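Local coordinates for extracellular protein containing a SCP domain (Bacillus anthracis, PDB 4IFA) that is of unknown function but is an extracellular protein carrying a SCP (CAP-superfamily) domain, and may have a part in virulence, at residues G219-I224 / V325-K330; G252-M257 / F331-F336; F263-P268 / E289-Q294. One frame throughout, in Å; residues are numbered along the deposited sequence. Where two conformers were deposited one is given.

Contact 1. Residues G219-I224 / V325-K330; sequences GNMQQI and VGVYDK
Met221, a selenomethionine, lies along one edge of strand 325-328 while Val327 passes it in the opposite direction. Met221 CG comes to 3.5 Å from Val327 CG2, and Met221 SE lies 3.8 Å from Val327 N. A first torsion of -71° sets CG of Met221 beside the backbone N, and the bend at chi3 (53°) turns the terminal methyl back, so that CE rests 3.1 Å from Val325 O. Neither Val325 O nor Val327 N has a hydrogen-bond partner in the model, and the selenomethionine covers both of these buried backbone atoms. Val325 faces the helix with both methyls. Its CG1, anti to the backbone N, settles 3.9 Å from Met221 CA, and Ile224 CG2 touches CG2 of the same valine at 3.9 Å, the two side chains meeting at a slant. Between the two valines Gly326 CA lies 4.0 Å from Met221 CG. At the far end a water joins the segments by accepting from Asn220 ND2 and donating to Asp329 O at 2.7 Å, while Asn220 OD1 takes the backbone NH of Gly298. No direct hydrogen bond crosses this buried contact. Helix and strand segments run nearly antiparallel, 147° between their directions. In the alpha-beta-alpha sandwich of the SCP domain, helix 210-234 covers one face of the sheet, where Asn220 and Ile224 also meet Tyr332 of strand 331-338; Tyr328 points to the other face, onto helix 244-260, and Met221 reaches Ile251 of that helix.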
ATOM      1  N   GLY A 219      -2.115  10.252   5.573  1.00 20.09           N
ATOM      2  CA  GLY A 219      -1.941   9.709   4.221  1.00 20.43           C
ATOM      3  C   GLY A 219      -2.033   8.196   4.251  1.00 19.98           C
ATOM      4  O   GLY A 219      -2.707   7.565   3.427  1.00 19.00           O
ATOM      5  N   ASN A 220      -1.323   7.584   5.189  1.00 19.03           N
ATOM      6  CA  ASN A 220      -1.386   6.142   5.330  1.00 18.13           C
ATOM      7  C   ASN A 220      -2.814   5.664   5.601  1.00 18.72           C
ATOM      8  O   ASN A 220      -3.235   4.607   5.118  1.00 17.92           O
ATOM      9  CB  ASN A 220      -0.419   5.674   6.409  1.00 18.09           C
ATOM     10  CG  ASN A 220       1.000   5.539   5.917  1.00 18.14           C
ATOM     11  OD1 ASN A 220       1.237   5.158   4.753  1.00 19.64           O
ATOM     12  ND2 ASN A 220       1.976   5.800   6.799  1.00 19.96           N
HETATM   13  N   MSE A 221      -3.558   6.401   6.420  1.00 18.44           N
HETATM   14  CA  MSE A 221      -4.953   6.054   6.718  1.00 18.12           C
HETATM   15  C   MSE A 221      -5.844   6.077   5.469  1.00 18.27           C
HETATM   16  O   MSE A 221      -6.614   5.130   5.224  1.00 19.26           O
HETATM   17  CB  MSE A 221      -5.522   7.038   7.757  1.00 20.35           C
HETATM   18  CG  MSE A 221      -4.933   6.814   9.124  1.00 20.15           C
HETATM   19 SE   MSE A 221      -5.018   8.353  10.334  1.00 22.42          SE
HETATM   20  CE  MSE A 221      -6.965   8.687  10.141  1.00 23.81           C
ATOM     21  N   GLN A 222      -5.776   7.140   4.686  0.50 19.04           N
ATOM     22  CA  GLN A 222      -6.621   7.229   3.491  0.50 18.96           C
ATOM     23  C   GLN A 222      -6.185   6.232   2.420  0.50 19.29           C
ATOM     24  O   GLN A 222      -7.008   5.627   1.756  0.50 18.55           O
ATOM     25  CB  GLN A 222      -6.654   8.642   2.917  0.50 21.16           C
ATOM     26  CG  GLN A 222      -7.618   8.732   1.751  0.50 25.13           C
ATOM     27  CD  GLN A 222      -9.059   8.553   2.149  0.50 30.29           C
ATOM     28  OE1 GLN A 222      -9.477   8.986   3.225  0.50 27.62           O
ATOM     29  NE2 GLN A 222      -9.838   7.943   1.268  0.50 31.76           N
ATOM     30  N   GLN A 223      -4.894   6.028   2.259  1.00 17.82           N
ATOM     31  CA  GLN A 223      -4.417   5.016   1.276  1.00 17.61           C
ATOM     32  C   GLN A 223      -4.934   3.633   1.673  1.00 16.65           C
ATOM     33  O   GLN A 223      -5.436   2.890   0.831  1.00 18.31           O
ATOM     34  CB  GLN A 223      -2.904   5.013   1.138  1.00 17.58           C
ATOM     35  CG  GLN A 223      -2.360   6.309   0.569  1.00 18.02           C
ATOM     36  CD  GLN A 223      -0.888   6.343   0.554  1.00 20.09           C
ATOM     37  OE1 GLN A 223      -0.192   5.342   0.540  1.00 20.25           O
ATOM     38  NE2 GLN A 223      -0.372   7.564   0.486  1.00 22.91           N
ATOM     39  N   ILE A 224      -4.822   3.264   2.949  1.00 16.74           N
ATOM     40  CA  ILE A 224      -5.342   1.966   3.357  1.00 15.99           C
ATOM     41  C   ILE A 224      -6.832   1.894   3.045  1.00 16.45           C
ATOM     42  O   ILE A 224      -7.333   0.838   2.614  1.00 16.64           O
ATOM     43  CB  ILE A 224      -5.054   1.671   4.861  1.00 16.00           C
ATOM     44  CG1 ILE A 224      -3.572   1.372   5.047  1.00 17.13           C
ATOM     45  CG2 ILE A 224      -5.934   0.494   5.374  1.00 17.18           C
ATOM     46  CD1 ILE A 224      -3.114   1.376   6.538  1.00 18.45           C
ATOM     47  N   VAL A 325      -9.758   3.892   9.704  1.00 18.94           N
ATOM     48  CA  VAL A 325      -8.355   3.475   9.766  1.00 19.05           C
ATOM     49  C   VAL A 325      -7.639   4.493  10.625  1.00 19.24           C
ATOM     50  O   VAL A 325      -7.813   5.680  10.436  1.00 20.25           O
ATOM     51  CB  VAL A 325      -7.683   3.441   8.354  1.00 18.44           C
ATOM     52  CG1 VAL A 325      -6.300   2.853   8.460  1.00 17.65           C
ATOM     53  CG2 VAL A 325      -8.524   2.627   7.315  1.00 20.49           C
ATOM     54  N   GLY A 326      -6.791   4.004  11.524  1.00 19.37           N
ATOM     55  CA  GLY A 326      -5.996   4.876  12.402  1.00 19.54           C
ATOM     56  C   GLY A 326      -4.553   4.424  12.409  1.00 19.23           C
ATOM     57  O   GLY A 326      -4.265   3.258  12.664  1.00 20.97           O
ATOM     58  N   VAL A 327      -3.646   5.357  12.183  1.00 19.68           N
ATOM     59  CA  VAL A 327      -2.205   5.101  12.089  1.00 19.63           C
ATOM     60  C   VAL A 327      -1.483   6.044  13.034  1.00 20.48           C
ATOM     61  O   VAL A 327      -1.852   7.210  13.153  1.00 21.33           O
ATOM     62  CB  VAL A 327      -1.702   5.290  10.630  1.00 19.43           C
ATOM     63  CG1 VAL A 327      -0.193   5.135  10.545  1.00 20.89           C
ATOM     64  CG2 VAL A 327      -2.467   4.333   9.654  1.00 19.14           C
ATOM     65  N   TYR A 328      -0.498   5.500  13.758  1.00 20.79           N
ATOM     66  CA  TYR A 328       0.346   6.262  14.665  1.00 22.64           C
ATOM     67  C   TYR A 328       1.757   5.715  14.477  1.00 22.17           C
ATOM     68  O   TYR A 328       2.020   4.550  14.767  1.00 23.07           O
ATOM     69  CB  TYR A 328      -0.111   6.126  16.118  1.00 23.37           C
ATOM     70  CG  TYR A 328       0.581   7.062  17.056  1.00 27.25           C
ATOM     71  CD1 TYR A 328       0.154   8.368  17.151  1.00 28.13           C
ATOM     72  CD2 TYR A 328       1.665   6.648  17.799  1.00 28.21           C
ATOM     73  CE1 TYR A 328       0.791   9.276  18.033  1.00 31.65           C
ATOM     74  CE2 TYR A 328       2.297   7.523  18.675  1.00 32.18           C
ATOM     75  CZ  TYR A 328       1.850   8.833  18.774  1.00 30.63           C
ATOM     76  OH  TYR A 328       2.489   9.732  19.639  1.00 35.71           O
ATOM     77  N   ASP A 329       2.641   6.543  13.923  1.00 24.96           N
ATOM     78  CA  ASP A 329       3.969   6.110  13.495  1.00 25.43           C
ATOM     79  C   ASP A 329       3.778   4.864  12.602  1.00 23.77           C
ATOM     80  O   ASP A 329       3.019   4.940  11.644  1.00 26.02           O
ATOM     81  CB  ASP A 329       4.921   5.913  14.690  1.00 27.01           C
ATOM     82  CG  ASP A 329       6.423   5.968  14.295  1.00 31.07           C
ATOM     83  OD1 ASP A 329       6.793   5.992  13.086  1.00 37.99           O
ATOM     84  OD2 ASP A 329       7.249   6.077  15.231  1.00 36.48           O
ATOM     85  N   LYS A 330       4.428   3.747  12.901  1.00 24.05           N
ATOM     86  CA  LYS A 330       4.250   2.543  12.089  1.00 22.74           C
ATOM     87  C   LYS A 330       3.347   1.509  12.728  1.00 21.29           C
ATOM     88  O   LYS A 330       3.567   0.325  12.576  1.00 21.64           O
ATOM     89  CB  LYS A 330       5.618   1.962  11.646  1.00 23.98           C
ATOM     90  CG  LYS A 330       6.387   2.959  10.742  1.00 28.25           C
ATOM     91  CD  LYS A 330       7.650   2.342  10.213  1.00 31.39           C
ATOM     92  CE  LYS A 330       8.423   3.344   9.386  1.00 35.65           C
ATOM     93  NZ  LYS A 330       9.803   2.843   9.084  1.00 41.83           N
TER
HETATM   94  O   HOH W   1       2.722   6.646   9.618  1.00 24.12           O

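Contact 2. Residues G252-M257 / F331-F336; sequences GHSKDM and FYTQNF
Ser254 OG is gripped from several sides: it accepts from Thr333 OG1 at 2.8 Å, is bonded to Gly326 O of the adjacent strand, and makes a weak bond to Ala250 O one turn back in its own helix. Phe331 O also lies close by, 3.3 Å from Ser254 OG. This is helix 244-260 on a central sheet strand, one layer of the alpha-beta-alpha sandwich expected of a SCP domain, and the shared hydroxyl ties the helix to two neighbouring strands at once. A first torsion of -61° places Thr333 OG1 beside its own backbone N, facing the helix. Phe331 and Met257 supply the apolar part of the contact. Phe331 packs against Ser254 and Met257, with its CB 3.7 Å from Ser254 O and its CD1 3.7 Å from Met257 CB; the ring and the selenomethionine chain meet obliquely. Met257 bends at chi3 and carries its CE to 3.5 Å from Thr333 OG1, so methyl and serine hydroxyl both border the threonine oxygen. Tyr332 points to the other side of the sheet, where its OH bonds His295 O and its ring meets helix 298-306. His253 turns the CD2 edge of its imidazole to Thr333 OG1 at 4.1 Å and sends NE2 to Ser264 O, while Met257 CG sits 3.9 Å above the plane of that same ring, offset toward its rim.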
ATOM      1  N   GLY A 252      -6.406   5.985  18.373  1.00 23.29           N
ATOM      2  CA  GLY A 252      -6.132   5.796  19.802  1.00 24.21           C
ATOM      3  C   GLY A 252      -5.535   4.436  20.128  1.00 23.65           C
ATOM      4  O   GLY A 252      -4.647   4.314  20.970  1.00 24.08           O
ATOM      5  N   HIS A 253      -6.003   3.395  19.455  1.00 22.29           N
ATOM      6  CA  HIS A 253      -5.460   2.057  19.674  1.00 22.15           C
ATOM      7  C   HIS A 253      -4.025   1.949  19.173  1.00 21.38           C
ATOM      8  O   HIS A 253      -3.154   1.361  19.840  1.00 22.08           O
ATOM      9  CB  HIS A 253      -6.371   0.993  19.093  1.00 21.53           C
ATOM     10  CG  HIS A 253      -5.987  -0.381  19.505  1.00 22.13           C
ATOM     11  ND1 HIS A 253      -5.895  -0.749  20.830  1.00 22.45           N
ATOM     12  CD2 HIS A 253      -5.572  -1.447  18.790  1.00 21.36           C
ATOM     13  CE1 HIS A 253      -5.490  -1.999  20.903  1.00 23.33           C
ATOM     14  NE2 HIS A 253      -5.299  -2.454  19.685  1.00 24.04           N
ATOM     15  N   SER A 254      -3.780   2.455  17.970  1.00 21.09           N
ATOM     16  CA  SER A 254      -2.422   2.440  17.432  1.00 21.16           C
ATOM     17  C   SER A 254      -1.435   3.153  18.371  1.00 22.48           C
ATOM     18  O   SER A 254      -0.322   2.670  18.630  1.00 22.65           O
ATOM     19  CB  SER A 254      -2.411   3.112  16.061  1.00 20.13           C
ATOM     20  OG  SER A 254      -3.043   2.257  15.101  1.00 20.02           O
ATOM     21  N   LYS A 255      -1.860   4.300  18.909  1.00 23.31           N
ATOM     22  CA  LYS A 255      -1.034   5.080  19.834  1.00 24.63           C
ATOM     23  C   LYS A 255      -0.800   4.319  21.144  1.00 25.43           C
ATOM     24  O   LYS A 255       0.316   4.312  21.680  1.00 25.49           O
ATOM     25  CB  LYS A 255      -1.677   6.437  20.104  1.00 26.06           C
ATOM     26  CG  LYS A 255      -0.916   7.318  21.097  1.00 29.19           C
ATOM     27  CD  LYS A 255      -1.509   8.700  21.117  1.00 31.14           C
ATOM     28  CE  LYS A 255      -1.142   9.484  22.378  1.00 39.61           C
ATOM     29  NZ  LYS A 255       0.266   9.537  22.722  1.00 41.02           N
ATOM     30  N   ASP A 256      -1.840   3.671  21.654  1.00 24.77           N
ATOM     31  CA  ASP A 256      -1.733   2.891  22.904  1.00 24.65           C
ATOM     32  C   ASP A 256      -0.718   1.751  22.736  1.00 25.12           C
ATOM     33  O   ASP A 256       0.152   1.526  23.581  1.00 25.85           O
ATOM     34  CB  ASP A 256      -3.123   2.382  23.269  1.00 26.13           C
ATOM     35  CG  ASP A 256      -3.167   1.610  24.562  1.00 28.08           C
ATOM     36  OD1 ASP A 256      -2.383   1.935  25.488  1.00 29.01           O
ATOM     37  OD2 ASP A 256      -4.024   0.702  24.664  1.00 26.17           O
HETATM   38  N   MSE A 257      -0.785   1.051  21.607  1.00 23.72           N
HETATM   39  CA  MSE A 257       0.182  -0.038  21.336  1.00 23.60           C
HETATM   40  C   MSE A 257       1.624   0.445  21.284  1.00 25.16           C
HETATM   41  O   MSE A 257       2.519  -0.179  21.850  1.00 25.18           O
HETATM   42  CB  MSE A 257      -0.173  -0.773  20.041  1.00 23.36           C
HETATM   43  CG  MSE A 257      -1.436  -1.617  20.141  1.00 23.86           C
HETATM   44 SE   MSE A 257      -1.735  -2.737  18.562  1.00 22.23          SE
HETATM   45  CE  MSE A 257      -2.142  -1.322  17.322  1.00 24.87           C
ATOM     46  N   PHE A 331       2.301   1.980  13.437  1.00 20.71           N
ATOM     47  CA  PHE A 331       1.258   1.127  13.984  1.00 19.40           C
ATOM     48  C   PHE A 331       0.004   1.482  13.192  1.00 19.39           C
ATOM     49  O   PHE A 331      -0.397   2.648  13.140  1.00 20.78           O
ATOM     50  CB  PHE A 331       1.081   1.354  15.510  1.00 19.74           C
ATOM     51  CG  PHE A 331       2.166   0.736  16.340  1.00 21.19           C
ATOM     52  CD1 PHE A 331       1.954  -0.463  17.025  1.00 23.51           C
ATOM     53  CD2 PHE A 331       3.437   1.291  16.343  1.00 25.09           C
ATOM     54  CE1 PHE A 331       2.979  -1.050  17.716  1.00 23.47           C
ATOM     55  CE2 PHE A 331       4.459   0.704  17.066  1.00 24.98           C
ATOM     56  CZ  PHE A 331       4.206  -0.472  17.720  1.00 23.67           C
ATOM     57  N   TYR A 332      -0.589   0.462  12.595  1.00 18.96           N
ATOM     58  CA  TYR A 332      -1.718   0.590  11.686  1.00 18.28           C
ATOM     59  C   TYR A 332      -2.885  -0.231  12.159  1.00 17.32           C
ATOM     60  O   TYR A 332      -2.744  -1.428  12.454  1.00 18.62           O
ATOM     61  CB  TYR A 332      -1.315   0.030  10.296  1.00 18.70           C
ATOM     62  CG  TYR A 332       0.010   0.545   9.743  1.00 17.65           C
ATOM     63  CD1 TYR A 332       0.054   1.643   8.879  1.00 19.19           C
ATOM     64  CD2 TYR A 332       1.203  -0.082  10.046  1.00 17.64           C
ATOM     65  CE1 TYR A 332       1.227   2.104   8.351  1.00 19.85           C
ATOM     66  CE2 TYR A 332       2.412   0.400   9.517  1.00 20.01           C
ATOM     67  CZ  TYR A 332       2.418   1.479   8.670  1.00 18.42           C
ATOM     68  OH  TYR A 332       3.602   1.961   8.153  1.00 20.32           O
ATOM     69  N   THR A 333      -4.056   0.416  12.294  1.00 18.00           N
ATOM     70  CA  THR A 333      -5.258  -0.254  12.752  1.00 18.23           C
ATOM     71  C   THR A 333      -6.445   0.023  11.848  1.00 17.47           C
ATOM     72  O   THR A 333      -6.763   1.174  11.577  1.00 19.09           O
ATOM     73  CB  THR A 333      -5.633   0.232  14.184  1.00 18.40           C
ATOM     74  OG1 THR A 333      -4.576  -0.083  15.101  1.00 19.29           O
ATOM     75  CG2 THR A 333      -6.909  -0.396  14.716  1.00 19.48           C
ATOM     76  N   GLN A 334      -7.095  -1.051  11.409  1.00 17.16           N
ATOM     77  CA  GLN A 334      -8.395  -0.974  10.740  1.00 17.70           C
ATOM     78  C   GLN A 334      -9.453  -1.372  11.742  1.00 17.56           C
ATOM     79  O   GLN A 334      -9.350  -2.450  12.355  1.00 18.44           O
ATOM     80  CB  GLN A 334      -8.490  -1.962   9.577  1.00 18.74           C
ATOM     81  CG  GLN A 334      -7.662  -1.632   8.361  1.00 18.07           C
ATOM     82  CD  GLN A 334      -7.749  -2.705   7.286  1.00 17.99           C
ATOM     83  OE1 GLN A 334      -7.670  -3.903   7.571  1.00 18.10           O
ATOM     84  NE2 GLN A 334      -7.938  -2.283   6.021  1.00 17.99           N
ATOM     85  N   ASN A 335     -10.506  -0.557  11.854  1.00 18.30           N
ATOM     86  CA  ASN A 335     -11.696  -0.924  12.610  1.00 17.90           C
ATOM     87  C   ASN A 335     -12.872  -0.919  11.628  1.00 18.45           C
ATOM     88  O   ASN A 335     -13.250   0.103  11.047  1.00 19.37           O
ATOM     89  CB  ASN A 335     -11.945  -0.040  13.834  1.00 19.12           C
ATOM     90  CG  ASN A 335     -11.013  -0.338  14.999  1.00 20.23           C
ATOM     91  OD1 ASN A 335     -10.191  -1.309  14.986  1.00 22.30           O
ATOM     92  ND2 ASN A 335     -11.111   0.497  16.019  1.00 19.29           N
ATOM     93  N   PHE A 336     -13.441  -2.106  11.429  1.00 18.88           N
ATOM     94  CA  PHE A 336     -14.558  -2.335  10.531  1.00 19.35           C
ATOM     95  C   PHE A 336     -15.827  -2.334  11.367  1.00 19.66           C
ATOM     96  O   PHE A 336     -15.846  -2.866  12.483  1.00 20.48           O
ATOM     97  CB  PHE A 336     -14.446  -3.733   9.873  1.00 18.95           C
ATOM     98  CG  PHE A 336     -13.243  -3.946   8.998  1.00 18.24           C
ATOM     99  CD1 PHE A 336     -13.349  -3.758   7.633  1.00 19.72           C
ATOM    100  CD2 PHE A 336     -12.034  -4.360   9.533  1.00 18.35           C
ATOM    101  CE1 PHE A 336     -12.263  -3.961   6.812  1.00 20.53           C
ATOM    102  CE2 PHE A 336     -10.926  -4.538   8.723  1.00 18.76           C
ATOM    103  CZ  PHE A 336     -11.057  -4.342   7.357  1.00 19.91           C
TER

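Contact 3. Residues F263-P268 / E289-Q294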
ATOM      1  N   PHE A 263       1.194  -5.473  21.539  1.00 25.62           N
ATOM      2  CA  PHE A 263       0.566  -5.641  20.243  1.00 23.80           C
ATOM      3  C   PHE A 263      -0.512  -6.684  20.451  1.00 23.91           C
ATOM      4  O   PHE A 263      -0.223  -7.880  20.577  1.00 25.78           O
ATOM      5  CB  PHE A 263       1.581  -6.055  19.177  1.00 23.86           C
ATOM      6  CG  PHE A 263       0.977  -6.178  17.785  1.00 22.89           C
ATOM      7  CD1 PHE A 263       0.980  -5.099  16.942  1.00 24.92           C
ATOM      8  CD2 PHE A 263       0.419  -7.364  17.365  1.00 25.73           C
ATOM      9  CE1 PHE A 263       0.440  -5.220  15.658  1.00 25.56           C
ATOM     10  CE2 PHE A 263      -0.127  -7.480  16.072  1.00 25.85           C
ATOM     11  CZ  PHE A 263      -0.104  -6.396  15.259  1.00 23.27           C
ATOM     12  N   SER A 264      -1.760  -6.216  20.513  1.00 23.64           N
ATOM     13  CA  SER A 264      -2.911  -7.079  20.782  1.00 24.43           C
ATOM     14  C   SER A 264      -4.192  -6.349  20.459  1.00 25.25           C
ATOM     15  O   SER A 264      -4.231  -5.136  20.421  1.00 23.52           O
ATOM     16  CB  SER A 264      -2.964  -7.402  22.294  1.00 26.53           C
ATOM     17  OG  SER A 264      -3.990  -8.335  22.645  1.00 27.58           O
ATOM     18  N   HIS A 265      -5.244  -7.120  20.260  1.00 24.96           N
ATOM     19  CA  HIS A 265      -6.590  -6.561  20.145  1.00 24.35           C
ATOM     20  C   HIS A 265      -7.089  -6.021  21.485  1.00 26.35           C
ATOM     21  O   HIS A 265      -8.001  -5.194  21.549  1.00 26.96           O
ATOM     22  CB  HIS A 265      -7.581  -7.640  19.686  1.00 24.21           C
ATOM     23  CG  HIS A 265      -7.365  -8.103  18.285  1.00 24.98           C
ATOM     24  ND1 HIS A 265      -7.494  -7.266  17.194  1.00 24.27           N
ATOM     25  CD2 HIS A 265      -7.103  -9.334  17.794  1.00 25.61           C
ATOM     26  CE1 HIS A 265      -7.285  -7.973  16.089  1.00 25.65           C
ATOM     27  NE2 HIS A 265      -7.077  -9.234  16.428  1.00 27.32           N
ATOM     28  N   ASP A 266      -6.549  -6.556  22.580  1.00 27.18           N
ATOM     29  CA  ASP A 266      -6.965  -6.150  23.911  1.00 29.25           C
ATOM     30  C   ASP A 266      -5.942  -5.213  24.529  1.00 27.43           C
ATOM     31  O   ASP A 266      -4.761  -5.569  24.638  1.00 28.28           O
ATOM     32  CB  ASP A 266      -7.114  -7.385  24.781  1.00 30.38           C
ATOM     33  CG  ASP A 266      -8.287  -8.250  24.378  1.00 37.19           C
ATOM     34  OD1 ASP A 266      -9.267  -7.719  23.793  1.00 42.63           O
ATOM     35  OD2 ASP A 266      -8.221  -9.464  24.654  1.00 44.54           O
ATOM     36  N   SER A 267      -6.398  -4.040  24.944  1.00 26.35           N
ATOM     37  CA  SER A 267      -5.559  -3.071  25.649  1.00 27.29           C
ATOM     38  C   SER A 267      -5.515  -3.402  27.134  1.00 28.43           C
ATOM     39  O   SER A 267      -6.565  -3.472  27.767  1.00 29.98           O
ATOM     40  CB  SER A 267      -6.087  -1.660  25.484  1.00 26.84           C
ATOM     41  OG  SER A 267      -5.427  -0.797  26.387  1.00 27.89           O
ATOM     42  N   PRO A 268      -4.309  -3.522  27.725  1.00 28.71           N
ATOM     43  CA  PRO A 268      -4.230  -3.816  29.145  1.00 31.12           C
ATOM     44  C   PRO A 268      -4.997  -2.790  29.987  1.00 32.53           C
ATOM     45  O   PRO A 268      -5.542  -3.152  31.045  1.00 36.66           O
ATOM     46  CB  PRO A 268      -2.711  -3.781  29.423  1.00 30.02           C
ATOM     47  CG  PRO A 268      -2.091  -4.170  28.124  1.00 29.24           C
ATOM     48  CD  PRO A 268      -2.977  -3.536  27.092  1.00 28.41           C
ATOM     49  N   GLU A 289     -11.392  -5.982  13.699  1.00 20.37           N
ATOM     50  CA  GLU A 289     -10.148  -5.214  13.718  1.00 19.21           C
ATOM     51  C   GLU A 289      -8.983  -5.947  13.092  1.00 19.27           C
ATOM     52  O   GLU A 289      -8.799  -7.122  13.355  1.00 20.16           O
ATOM     53  CB  GLU A 289      -9.763  -4.898  15.159  1.00 21.29           C
ATOM     54  CG  GLU A 289      -8.387  -4.255  15.377  1.00 20.07           C
ATOM     55  CD  GLU A 289      -8.233  -3.810  16.817  1.00 23.33           C
ATOM     56  OE1 GLU A 289      -7.852  -4.651  17.672  1.00 24.04           O
ATOM     57  OE2 GLU A 289      -8.530  -2.634  17.075  1.00 21.77           O
ATOM     58  N   ASN A 290      -8.186  -5.207  12.306  1.00 18.17           N
ATOM     59  CA  ASN A 290      -6.891  -5.686  11.863  1.00 18.52           C
ATOM     60  C   ASN A 290      -5.839  -4.715  12.410  1.00 18.55           C
ATOM     61  O   ASN A 290      -5.991  -3.514  12.285  1.00 18.02           O
ATOM     62  CB  ASN A 290      -6.744  -5.728  10.329  1.00 18.48           C
ATOM     63  CG  ASN A 290      -7.533  -6.823   9.692  1.00 18.01           C
ATOM     64  OD1 ASN A 290      -7.848  -7.831  10.324  1.00 19.01           O
ATOM     65  ND2 ASN A 290      -7.815  -6.677   8.381  1.00 18.22           N
ATOM     66  N   ILE A 291      -4.760  -5.266  12.950  1.00 18.22           N
ATOM     67  CA  ILE A 291      -3.629  -4.499  13.460  1.00 18.00           C
ATOM     68  C   ILE A 291      -2.333  -4.950  12.785  1.00 17.57           C
ATOM     69  O   ILE A 291      -2.180  -6.101  12.376  1.00 18.87           O
ATOM     70  CB  ILE A 291      -3.493  -4.546  15.031  1.00 18.19           C
ATOM     71  CG1 ILE A 291      -3.570  -5.973  15.544  1.00 20.57           C
ATOM     72  CG2 ILE A 291      -4.571  -3.650  15.671  1.00 20.70           C
ATOM     73  CD1 ILE A 291      -3.304  -6.085  17.082  1.00 23.03           C
ATOM     74  N   ALA A 292      -1.418  -3.987  12.619  1.00 18.46           N
ATOM     75  CA  ALA A 292      -0.098  -4.228  12.043  1.00 18.51           C
ATOM     76  C   ALA A 292       0.900  -3.269  12.638  1.00 19.87           C
ATOM     77  O   ALA A 292       0.559  -2.157  13.025  1.00 19.28           O
ATOM     78  CB  ALA A 292      -0.136  -3.986  10.531  1.00 19.77           C
ATOM     79  N   ALA A 293       2.143  -3.709  12.719  1.00 19.63           N
ATOM     80  CA  ALA A 293       3.216  -2.852  13.203  1.00 21.02           C
ATOM     81  C   ALA A 293       4.517  -3.068  12.434  1.00 21.18           C
ATOM     82  O   ALA A 293       4.912  -4.182  12.130  1.00 21.84           O
ATOM     83  CB  ALA A 293       3.485  -3.095  14.703  1.00 21.04           C
ATOM     84  N   GLN A 294       5.178  -1.948  12.164  1.00 21.24           N
ATOM     85  CA  GLN A 294       6.534  -1.886  11.599  1.00 22.16           C
ATOM     86  C   GLN A 294       6.681  -1.960  10.093  1.00 21.21           C
ATOM     87  O   GLN A 294       7.766  -1.718   9.567  1.00 23.78           O
ATOM     88  CB  GLN A 294       7.527  -2.836  12.299  1.00 24.10           C
ATOM     89  CG  GLN A 294       7.540  -2.673  13.842  1.00 27.22           C
ATOM     90  CD  GLN A 294       7.792  -1.236  14.278  1.00 30.13           C
ATOM     91  OE1 GLN A 294       8.509  -0.492  13.605  1.00 34.30           O
ATOM     92  NE2 GLN A 294       7.256  -0.858  15.436  1.00 34.52           N
TER
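A surface loop is laid over an edge strand here: Phe263 and His265, in the loop between helices 244-260 and 273-279, close over Glu289, Ile291 and Ala293 of strand 286-293. The bond at its polar end is His265 ND1 to Glu289 OE1, 2.7 Å long with an N-H...O angle of 165°. It uses the anti lone pair of OE1, and ring and carboxylate lie nearly in one plane, 13° apart. Glu289 OE2 forms a salt bridge with Arg276, which also bonds His265 O. The apolar end is Ile291, whose CD1 makes a CH-pi contact with one face of Phe263, 3.8 Å from the ring centroid. CG1 of the isoleucine, set between its backbone N and carbonyl carbon (chi1 49°), meets Phe263 CZ at 3.5 Å. The neighbouring rim atom, Phe263 CE1, lies 3.8 Å from Ala293 CB. Histidine and glutamate residues line the cavity of CAP-superfamily proteins, and His265 and Glu289 may belong to that set. The histidine bond and the Arg276 salt bridge together probably restrict rotation of the Glu289 carboxylate, and the in-plane bond orients the His265 ring.

Overall arrangement
All three contacts bear on one sheet, in the strand order 322-328, 331-338, 286-293. Contacts 1 and 2 are buried and press helices 210-234 and 244-260 onto opposite faces of it; contact 3 lies farther out, partly exposed, where a loop meets the outermost of these strands. The chemistry changes accordingly: contact 1 is almost wholly apolar, contact 2 sets a hydroxyl pair beside phenylalanine and selenomethionine, and contact 3 joins a charged network to an aromatic cover. Gly326 links contacts 1 and 2 by backbone pairing to Thr333, and Gln334 with Asn290 does so for contacts 2 and 3. Ser267 bonded to Asp256 ties the loop to the helix.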